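Local structure of putative lipoprotein (Clostridium perfringens ATCC 13124, 4R7R) at residues I23-L28 with E41-I46; K80-I85 with T92-D97; Y9-L14 with D103-K108. The protein is a putative lipoprotein of unknown function with an alpha-beta fold, and it may bind lipid. All coordinates share one frame; numbering follows the deposited sequence.

All three contacts are built on one antiparallel sheet. Interaction 2 is the central hairpin of strands 80-85 and 90-95; interaction 3 sets helix 9-17 against strand 103-106, the next strand across, and interaction 1 packs the approach to helix 45-52 against strand 24-29, further toward the other edge. Interactions 2 and 3 have centres about 10 Å apart and touch directly, while the centres of 1 and 3 are about 17 Å apart, on opposite sides of the chain's centre. Along the chain, interaction 3 joins early and late segments and so encloses the other two, with 1 completed before 2 begins. Residues far apart in sequence are thereby gathered into one compact domain.

Interaction 1 (I23-L28 with E41-I46); sequences IKIRLL and EDVRII
I25 and I46 meet tip to tip, with the CD1 methyl of I25 3.5 Å from CG1 of I46. That methyl is shared: it also lies 3.7 Å from CG2 of V43 and, more loosely, 4.0 Å from CG2 of I45, so three residues of 41-46 gather round a single carbon. The torsions of I25 explain this reach. CG1 stands beside the backbone N, anti to the carbonyl carbon (chi1 -61°), and CD1 then extends anti to CA (chi2 171°). Two residues earlier, just before the strand begins and facing the same way, I23 slants across I46 and brings its CD1 to 3.8 Å from CG1 of I46. I46 therefore receives both isoleucines on one CG1. V43 is touched by both as well, its CG2 lying 3.9 Å from the backbone O of I23.

In fold terms, this is a face of the antiparallel sheet meeting the chain as it turns into helix 45-52. No hydrogen bond joins the two segments, and the side chains meet by apolar packing alone.

The backbone bonds here belong to 41-46 itself. A type I turn runs from D42 to I45, closed by I45 N donating to D42 O at 3.1 Å; a weak bond from I46 N to V43 O follows at 3.5 Å. This winding presents V43 and I46 to the strand, while the end of the I45 side chain leads away from it.

D42 makes a salt bridge to K126 and a hydrogen bond to Y122, which ties the turn to the C-terminal part of the chain. Among apolar neighbours, I25 also packs on I72 of strand 70-75 and on V38, and I45 touches L116 and F119 of helix 116-125.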
loop_
_atom_site.group_PDB
_atom_site.type_symbol
_atom_site.label_atom_id
_atom_site.label_comp_id
_atom_site.label_asym_id
_atom_site.label_seq_id
_atom_site.Cartn_x
_atom_site.Cartn_y
_atom_site.Cartn_z
ATOM N N ILE A 23 13.870 2.507 -0.832
ATOM C CA ILE A 23 13.010 1.572 -0.119
ATOM C C ILE A 23 13.236 0.114 -0.519
ATOM O O ILE A 23 13.675 -0.192 -1.626
ATOM C CB ILE A 23 11.491 1.907 -0.303
ATOM C CG1 ILE A 23 11.041 1.751 -1.758
ATOM C CG2 ILE A 23 11.171 3.307 0.218
ATOM C CD1 ILE A 23 9.539 1.867 -1.922
ATOM N N LYS A 24 12.943 -0.776 0.420
ATOM C CA LYS A 24 12.846 -2.196 0.144
ATOM C C LYS A 24 11.407 -2.620 0.378
ATOM O O LYS A 24 10.737 -2.095 1.272
ATOM C CB LYS A 24 13.794 -2.997 1.034
ATOM C CG LYS A 24 15.250 -2.854 0.670
ATOM C CD LYS A 24 16.131 -3.480 1.732
ATOM C CE LYS A 24 17.575 -3.585 1.255
ATOM N NZ LYS A 24 18.471 -4.162 2.300
ATOM N N ILE A 25 10.922 -3.561 -0.425
ATOM C CA ILE A 25 9.554 -4.015 -0.263
ATOM C C ILE A 25 9.498 -5.510 -0.007
ATOM O O ILE A 25 10.208 -6.288 -0.622
ATOM C CB ILE A 25 8.696 -3.678 -1.484
ATOM C CG1 ILE A 25 8.633 -2.165 -1.689
ATOM C CG2 ILE A 25 7.296 -4.218 -1.298
ATOM C CD1 ILE A 25 7.969 -1.776 -2.999
ATOM N N ARG A 26 8.652 -5.892 0.936
ATOM C CA ARG A 26 8.388 -7.285 1.208
ATOM C C ARG A 26 6.926 -7.551 0.994
ATOM O O ARG A 26 6.095 -6.809 1.492
ATOM C CB ARG A 26 8.770 -7.641 2.630
ATOM C CG ARG A 26 9.981 -8.494 2.715
ATOM C CD ARG A 26 10.415 -8.644 4.157
ATOM N NE ARG A 26 10.451 -7.371 4.878
ATOM C CZ ARG A 26 9.698 -7.098 5.939
ATOM N NH1 ARG A 26 8.844 -8.008 6.402
ATOM N NH2 ARG A 26 9.802 -5.919 6.540
ATOM N N LEU A 27 6.621 -8.596 0.237
ATOM C CA LEU A 27 5.249 -9.018 0.017
ATOM C C LEU A 27 4.940 -10.273 0.830
ATOM O O LEU A 27 5.721 -11.230 0.836
ATOM C CB LEU A 27 4.995 -9.289 -1.465
ATOM C CG LEU A 27 5.094 -8.138 -2.459
ATOM C CD1 LEU A 27 4.567 -8.580 -3.814
ATOM C CD2 LEU A 27 4.308 -6.952 -1.953
ATOM N N LEU A 28 3.796 -10.259 1.509
ATOM C CA LEU A 28 3.301 -11.425 2.227
ATOM C C LEU A 28 1.944 -11.900 1.671
ATOM O O LEU A 28 0.980 -11.131 1.646
ATOM C CB LEU A 28 3.176 -11.106 3.718
ATOM C CG LEU A 28 2.697 -12.260 4.598
ATOM C CD1 LEU A 28 3.759 -13.331 4.628
ATOM C CD2 LEU A 28 2.381 -11.776 5.997
ATOM N N GLU A 41 14.072 -3.678 -9.819
ATOM C CA GLU A 41 13.424 -3.138 -11.009
ATOM C C GLU A 41 11.932 -2.812 -10.834
ATOM O O GLU A 41 11.384 -1.965 -11.545
ATOM C CB GLU A 41 13.590 -4.135 -12.151
ATOM C CG GLU A 41 13.223 -5.555 -11.727
ATOM C CD GLU A 41 13.381 -6.570 -12.838
ATOM O OE1 GLU A 41 14.304 -7.420 -12.743
ATOM O OE2 GLU A 41 12.577 -6.519 -13.799
ATOM N N ASP A 42 11.279 -3.499 -9.900
ATOM C CA ASP A 42 9.841 -3.363 -9.697
ATOM C C ASP A 42 9.494 -2.418 -8.560
ATOM O O ASP A 42 8.360 -1.967 -8.451
ATOM C CB ASP A 42 9.214 -4.727 -9.419
ATOM C CG ASP A 42 9.273 -5.653 -10.615
ATOM O OD1 ASP A 42 9.087 -5.174 -11.758
ATOM O OD2 ASP A 42 9.504 -6.863 -10.407
ATOM N N VAL A 43 10.479 -2.107 -7.726
ATOM C CA VAL A 43 10.249 -1.374 -6.493
ATOM C C VAL A 43 9.664 0.029 -6.744
ATOM O O VAL A 43 9.048 0.614 -5.855
ATOM C CB VAL A 43 11.573 -1.294 -5.674
ATOM C CG1 VAL A 43 12.100 0.143 -5.551
ATOM C CG2 VAL A 43 11.385 -1.939 -4.319
ATOM N N ARG A 44 9.813 0.542 -7.964
ATOM C CA ARG A 44 9.351 1.890 -8.295
ATOM C C ARG A 44 7.832 2.018 -8.240
ATOM O O ARG A 44 7.298 3.128 -8.386
ATOM C CB ARG A 44 9.845 2.319 -9.681
ATOM C CG ARG A 44 9.428 1.413 -10.837
ATOM C CD ARG A 44 9.749 2.070 -12.182
ATOM N NE ARG A 44 8.890 3.229 -12.423
ATOM C CZ ARG A 44 9.169 4.224 -13.264
ATOM N NH1 ARG A 44 10.303 4.225 -13.954
ATOM N NH2 ARG A 44 8.310 5.228 -13.403
ATOM N N ILE A 45 7.160 0.885 -8.022
ATOM C CA ILE A 45 5.702 0.811 -7.934
ATOM C C ILE A 45 5.151 1.782 -6.903
ATOM O O ILE A 45 4.109 2.382 -7.128
ATOM C CB ILE A 45 5.206 -0.646 -7.590
ATOM C CG1 ILE A 45 3.676 -0.710 -7.568
ATOM C CG2 ILE A 45 5.800 -1.150 -6.260
ATOM C CD1 ILE A 45 3.030 -0.528 -8.935
ATOM N N ILE A 46 5.848 1.955 -5.786
ATOM C CA ILE A 46 5.310 2.781 -4.704
ATOM C C ILE A 46 5.351 4.242 -5.087
ATOM O O ILE A 46 4.356 4.957 -4.968
ATOM C CB ILE A 46 6.070 2.579 -3.379
ATOM C CG1 ILE A 46 6.000 1.111 -2.951
ATOM C CG2 ILE A 46 5.489 3.477 -2.280
ATOM C CD1 ILE A 46 4.627 0.462 -3.165
#

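Interaction 2 (K80-I85 with T92-D97); sequences KYVIDI and TLYPWD
Y94 carries CG between its backbone N and carbonyl carbon (chi1 55°), while V82 holds CG1 anti to the backbone N (chi1 173°); the two side chains run alongside each other in the same direction. CB of V82 sits over one face of the Y94 ring, 4.1 Å from its centroid. The Y94 hydroxyl donates to D84 OD2 at 2.8 Å, approaching from the syn side, with the carboxylate and ring planes 67° apart. K71 completes this polar end, pairing with D84 OD1 and bonding the Y94 hydroxyl.

Two more CH-pi contacts follow: CA of P95 stands over the Y81 ring, 4.0 Å from its centroid, and CB of K80 lies over the five-membered ring of W96. The backbones form an antiparallel hairpin. V82 and Y94 make one hydrogen-bonded pair, D84 and T92 the next, and W96 N extends the pattern to K80 O at 2.9 Å. Between the V82-Y94 and D84-T92 pairs, non-hydrogen-bonded I83 and L93 pack on the opposite face, CG1 of I83 4.0 Å from CG of L93.

Strands 70-75 and 103-106 flank the hairpin in the sheet; Y81 and L93 pack under helix 9-17, and I83 meets L116 of helix 116-125.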
loop_
_atom_site.group_PDB
_atom_site.type_symbol
_atom_site.label_atom_id
_atom_site.label_comp_id
_atom_site.label_asym_id
_atom_site.label_seq_id
_atom_site.Cartn_x
_atom_site.Cartn_y
_atom_site.Cartn_z
ATOM N N LYS A 80 9.080 1.983 8.966
ATOM C CA LYS A 80 8.440 0.945 8.163
ATOM C C LYS A 80 6.942 1.256 7.989
ATOM O O LYS A 80 6.251 1.626 8.941
ATOM C CB LYS A 80 8.622 -0.457 8.773
ATOM C CG LYS A 80 7.703 -1.510 8.085
ATOM C CD LYS A 80 8.195 -2.956 8.172
ATOM C CE LYS A 80 7.506 -3.747 9.280
ATOM N NZ LYS A 80 7.969 -5.167 9.298
ATOM N N TYR A 81 6.442 1.111 6.768
ATOM C CA TYR A 81 5.024 1.291 6.542
ATOM C C TYR A 81 4.404 0.003 6.004
ATOM O O TYR A 81 5.090 -0.874 5.463
ATOM C CB TYR A 81 4.778 2.470 5.593
ATOM C CG TYR A 81 4.768 3.839 6.282
ATOM C CD1 TYR A 81 5.912 4.349 6.883
ATOM C CD2 TYR A 81 3.616 4.617 6.309
ATOM C CE1 TYR A 81 5.908 5.576 7.503
ATOM C CE2 TYR A 81 3.602 5.859 6.921
ATOM C CZ TYR A 81 4.748 6.332 7.523
ATOM O OH TYR A 81 4.737 7.568 8.142
ATOM N N VAL A 82 3.095 -0.105 6.159
ATOM C CA VAL A 82 2.379 -1.291 5.760
ATOM C C VAL A 82 1.253 -0.887 4.824
ATOM O O VAL A 82 0.563 0.102 5.060
ATOM C CB VAL A 82 1.822 -2.055 7.000
ATOM C CG1 VAL A 82 0.931 -3.186 6.585
ATOM C CG2 VAL A 82 2.965 -2.571 7.866
ATOM N N ILE A 83 1.091 -1.636 3.734
ATOM C CA ILE A 83 -0.097 -1.498 2.906
ATOM C C ILE A 83 -0.839 -2.837 2.870
ATOM O O ILE A 83 -0.273 -3.862 2.455
ATOM C CB ILE A 83 0.231 -1.062 1.465
ATOM C CG1 ILE A 83 1.160 0.149 1.458
ATOM C CG2 ILE A 83 -1.055 -0.755 0.691
ATOM C CD1 ILE A 83 1.627 0.539 0.068
ATOM N N ASP A 84 -2.092 -2.839 3.316
ATOM C CA ASP A 84 -2.889 -4.054 3.236
ATOM C C ASP A 84 -3.674 -4.039 1.922
ATOM O O ASP A 84 -4.308 -3.035 1.594
ATOM C CB ASP A 84 -3.826 -4.179 4.444
ATOM C CG ASP A 84 -3.074 -4.445 5.754
ATOM O OD1 ASP A 84 -1.983 -5.062 5.705
ATOM O OD2 ASP A 84 -3.577 -4.053 6.839
ATOM N N ILE A 85 -3.622 -5.133 1.162
ATOM C CA ILE A 85 -4.339 -5.199 -0.112
ATOM C C ILE A 85 -5.634 -6.024 -0.021
ATOM O O ILE A 85 -5.598 -7.226 0.267
ATOM C CB ILE A 85 -3.434 -5.798 -1.215
ATOM C CG1 ILE A 85 -2.076 -5.079 -1.247
ATOM C CG2 ILE A 85 -4.131 -5.756 -2.563
ATOM C CD1 ILE A 85 -2.206 -3.589 -1.404
ATOM N N THR A 92 -5.363 -0.311 2.569
ATOM C CA THR A 92 -5.142 0.523 3.743
ATOM C C THR A 92 -3.643 0.736 3.875
ATOM O O THR A 92 -2.848 -0.059 3.365
ATOM C CB THR A 92 -5.688 -0.086 5.054
ATOM O OG1 THR A 92 -4.997 -1.307 5.357
ATOM C CG2 THR A 92 -7.198 -0.324 4.968
ATOM N N LEU A 93 -3.266 1.804 4.568
ATOM C CA LEU A 93 -1.885 2.246 4.614
ATOM C C LEU A 93 -1.628 2.889 5.974
ATOM O O LEU A 93 -2.393 3.776 6.417
ATOM C CB LEU A 93 -1.603 3.231 3.466
ATOM C CG LEU A 93 -0.152 3.591 3.103
ATOM C CD1 LEU A 93 -0.099 4.178 1.695
ATOM C CD2 LEU A 93 0.465 4.569 4.105
ATOM N N TYR A 94 -0.553 2.452 6.634
ATOM C CA TYR A 94 -0.277 2.903 7.990
ATOM C C TYR A 94 1.153 2.563 8.406
ATOM O O TYR A 94 1.768 1.657 7.820
ATOM C CB TYR A 94 -1.293 2.292 8.962
ATOM C CG TYR A 94 -1.402 0.781 8.926
ATOM C CD1 TYR A 94 -0.703 -0.001 9.836
ATOM C CD2 TYR A 94 -2.223 0.137 7.995
ATOM C CE1 TYR A 94 -0.800 -1.390 9.819
ATOM C CE2 TYR A 94 -2.335 -1.237 7.972
ATOM C CZ TYR A 94 -1.624 -2.003 8.886
ATOM O OH TYR A 94 -1.730 -3.381 8.877
ATOM N N PRO A 95 1.698 3.303 9.396
ATOM C CA PRO A 95 3.034 2.941 9.873
ATOM C C PRO A 95 2.946 1.607 10.590
ATOM O O PRO A 95 1.891 1.284 11.163
ATOM C CB PRO A 95 3.418 4.093 10.821
ATOM C CG PRO A 95 2.139 4.762 11.182
ATOM C CD PRO A 95 1.145 4.483 10.086
ATOM N N TRP A 96 4.029 0.838 10.553
ATOM C CA TRP A 96 3.995 -0.548 11.019
ATOM C C TRP A 96 3.636 -0.669 12.500
ATOM O O TRP A 96 3.096 -1.676 12.938
ATOM C CB TRP A 96 5.349 -1.212 10.770
ATOM C CG TRP A 96 6.389 -0.740 11.732
ATOM C CD1 TRP A 96 6.892 0.532 11.844
ATOM C CD2 TRP A 96 7.038 -1.519 12.741
ATOM N NE1 TRP A 96 7.818 0.582 12.854
ATOM C CE2 TRP A 96 7.930 -0.660 13.420
ATOM C CE3 TRP A 96 6.956 -2.860 13.130
ATOM C CZ2 TRP A 96 8.742 -1.100 14.469
ATOM C CZ3 TRP A 96 7.767 -3.303 14.177
ATOM C CH2 TRP A 96 8.646 -2.421 14.837
ATOM N N ASP A 97 3.955 0.361 13.270
ATOM C CA ASP A 97 3.791 0.311 14.716
ATOM C C ASP A 97 2.626 1.185 15.187
ATOM O O ASP A 97 2.498 1.469 16.379
ATOM C CB ASP A 97 5.097 0.747 15.416
ATOM C CG ASP A 97 5.460 2.210 15.127
ATOM O OD1 ASP A 97 6.165 2.844 15.959
ATOM O OD2 ASP A 97 5.032 2.724 14.059
HETATM O O HOH W 1 -5.817 -3.259 7.364
#

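Interaction 3 (Y9-L14 with D103-K108); sequences YHTKNL and DYLSLK
The carboxylate of D103 grips the first turn of helix 9-17 through two backbone N-H groups and a hydroxyl, a polar contact made where the start of the helix meets the start of strand 103-106. The short axes lie 89° apart; the closest CA atoms, those of H10 and D103, are 6.0 Å apart, and the carboxylate spans the remaining distance. H10 N donates to D103 OD1 at 3.0 Å in a nearly straight bond (169°). D103 OD2 takes two donors from T11: the backbone N at 2.8 Å and the hydroxyl OG1 at 2.6 Å. The hydroxyl uses the anti lone pair of OD2, whereas both backbone N-H groups come from above the carboxylate plane. In T11, OG1 lies beside the backbone N (chi1 -54°), letting both donors meet the same oxygen.

Beyond these bonds, CD1 of L105 comes only loosely near T11, 4.3 Å from OG1. F58 of strand 58-59 packs on T11, D103 and L105, and R101 makes a salt bridge to D103 OD1.

A buried carboxylate is thus satisfied by three donors of the helix and by an arginine; the helix N-terminus would further favour its negative charge, so D103 is probably ionised.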
loop_
_atom_site.group_PDB
_atom_site.type_symbol
_atom_site.label_atom_id
_atom_site.label_comp_id
_atom_site.label_asym_id
_atom_site.label_seq_id
_atom_site.Cartn_x
_atom_site.Cartn_y
_atom_site.Cartn_z
ATOM N N TYR A 9 -3.572 11.333 5.940
ATOM C CA TYR A 9 -2.501 11.599 6.893
ATOM C C TYR A 9 -1.257 10.734 6.691
ATOM O O TYR A 9 -0.149 11.265 6.565
ATOM C CB TYR A 9 -3.012 11.418 8.332
ATOM C CG TYR A 9 -1.972 11.707 9.402
ATOM C CD1 TYR A 9 -1.214 10.675 9.976
ATOM C CD2 TYR A 9 -1.750 13.017 9.852
ATOM C CE1 TYR A 9 -0.263 10.945 10.959
ATOM C CE2 TYR A 9 -0.795 13.292 10.845
ATOM C CZ TYR A 9 -0.065 12.254 11.381
ATOM O OH TYR A 9 0.873 12.521 12.343
ATOM N N HIS A 10 -1.430 9.415 6.657
ATOM C CA HIS A 10 -0.273 8.521 6.676
ATOM C C HIS A 10 0.400 8.454 5.318
ATOM O O HIS A 10 1.607 8.216 5.228
ATOM C CB HIS A 10 -0.659 7.102 7.117
ATOM C CG HIS A 10 -0.955 6.970 8.578
ATOM N ND1 HIS A 10 -0.095 7.422 9.558
ATOM C CD2 HIS A 10 -2.007 6.420 9.222
ATOM C CE1 HIS A 10 -0.612 7.157 10.746
ATOM N NE2 HIS A 10 -1.773 6.551 10.569
ATOM N N THR A 11 -0.380 8.643 4.261
ATOM C CA THR A 11 0.160 8.581 2.899
ATOM C C THR A 11 1.062 9.779 2.604
ATOM O O THR A 11 2.103 9.646 1.972
ATOM C CB THR A 11 -0.969 8.527 1.855
ATOM O OG1 THR A 11 -1.841 7.433 2.167
ATOM C CG2 THR A 11 -0.402 8.365 0.451
ATOM N N LYS A 12 0.651 10.947 3.083
ATOM C CA LYS A 12 1.455 12.153 2.967
ATOM C C LYS A 12 2.810 11.975 3.665
ATOM O O LYS A 12 3.849 12.395 3.144
ATOM C CB LYS A 12 0.675 13.342 3.539
ATOM C CG LYS A 12 1.502 14.555 3.900
ATOM C CD LYS A 12 0.600 15.752 4.145
ATOM C CE LYS A 12 -0.352 15.947 2.970
ATOM N NZ LYS A 12 -0.889 17.337 2.893
ATOM N N ASN A 13 2.805 11.322 4.825
ATOM C CA ASN A 13 4.045 11.072 5.544
ATOM C C ASN A 13 4.925 10.065 4.834
ATOM O O ASN A 13 6.140 10.233 4.767
ATOM C CB ASN A 13 3.751 10.608 6.969
ATOM C CG ASN A 13 3.322 11.755 7.862
ATOM O OD1 ASN A 13 3.569 12.923 7.544
ATOM N ND2 ASN A 13 2.670 11.435 8.975
ATOM N N LEU A 14 4.311 9.026 4.289
ATOM C CA LEU A 14 5.070 8.031 3.560
ATOM C C LEU A 14 5.655 8.686 2.321
ATOM O O LEU A 14 6.837 8.514 2.007
ATOM C CB LEU A 14 4.192 6.842 3.178
ATOM C CG LEU A 14 4.915 5.802 2.326
ATOM C CD1 LEU A 14 6.075 5.219 3.116
ATOM C CD2 LEU A 14 3.956 4.715 1.864
ATOM N N ASP A 103 -4.973 4.973 6.889
ATOM C CA ASP A 103 -5.460 5.597 5.660
ATOM C C ASP A 103 -6.281 4.582 4.840
ATOM O O ASP A 103 -5.918 3.402 4.750
ATOM C CB ASP A 103 -4.290 6.104 4.803
ATOM C CG ASP A 103 -3.804 7.506 5.190
ATOM O OD1 ASP A 103 -4.035 7.996 6.334
ATOM O OD2 ASP A 103 -3.156 8.120 4.312
ATOM N N TYR A 104 -7.373 5.031 4.233
ATOM C CA TYR A 104 -8.164 4.163 3.364
ATOM C C TYR A 104 -8.191 4.766 1.978
ATOM O O TYR A 104 -8.535 5.949 1.813
ATOM C CB TYR A 104 -9.599 3.976 3.896
ATOM C CG TYR A 104 -9.684 3.211 5.202
ATOM C CD1 TYR A 104 -10.164 1.896 5.237
ATOM C CD2 TYR A 104 -9.279 3.802 6.408
ATOM C CE1 TYR A 104 -10.245 1.186 6.446
ATOM C CE2 TYR A 104 -9.340 3.103 7.617
ATOM C CZ TYR A 104 -9.825 1.799 7.634
ATOM O OH TYR A 104 -9.884 1.118 8.834
ATOM N N LEU A 105 -7.844 3.962 0.980
ATOM C CA LEU A 105 -7.854 4.434 -0.391
ATOM C C LEU A 105 -8.600 3.455 -1.286
ATOM O O LEU A 105 -8.483 2.243 -1.110
ATOM C CB LEU A 105 -6.431 4.625 -0.922
ATOM C CG LEU A 105 -5.369 5.397 -0.129
ATOM C CD1 LEU A 105 -4.796 4.598 1.016
ATOM C CD2 LEU A 105 -4.237 5.795 -1.063
ATOM N N SER A 106 -9.373 3.989 -2.230
ATOM C CA SER A 106 -9.863 3.219 -3.366
ATOM C C SER A 106 -9.000 3.551 -4.581
ATOM O O SER A 106 -8.708 4.722 -4.842
ATOM C CB SER A 106 -11.331 3.526 -3.654
ATOM O OG SER A 106 -11.761 2.885 -4.849
ATOM N N LEU A 107 -8.602 2.523 -5.326
ATOM C CA LEU A 107 -7.664 2.688 -6.441
ATOM C C LEU A 107 -8.295 2.448 -7.790
ATOM O O LEU A 107 -7.595 2.106 -8.733
ATOM C CB LEU A 107 -6.470 1.731 -6.295
ATOM C CG LEU A 107 -5.658 1.875 -5.012
ATOM C CD1 LEU A 107 -4.399 0.993 -5.036
ATOM C CD2 LEU A 107 -5.300 3.328 -4.808
ATOM N N LYS A 108 -9.603 2.606 -7.901
ATOM C CA LYS A 108 -10.258 2.299 -9.168
ATOM C C LYS A 108 -9.836 3.233 -10.319
ATOM O O LYS A 108 -9.697 2.784 -11.469
ATOM C CB LYS A 108 -11.777 2.316 -8.991
ATOM C CG LYS A 108 -12.300 1.025 -8.405
ATOM C CD LYS A 108 -13.454 1.256 -7.451
ATOM C CE LYS A 108 -13.835 -0.042 -6.748
ATOM N NZ LYS A 108 -13.947 -1.178 -7.719
#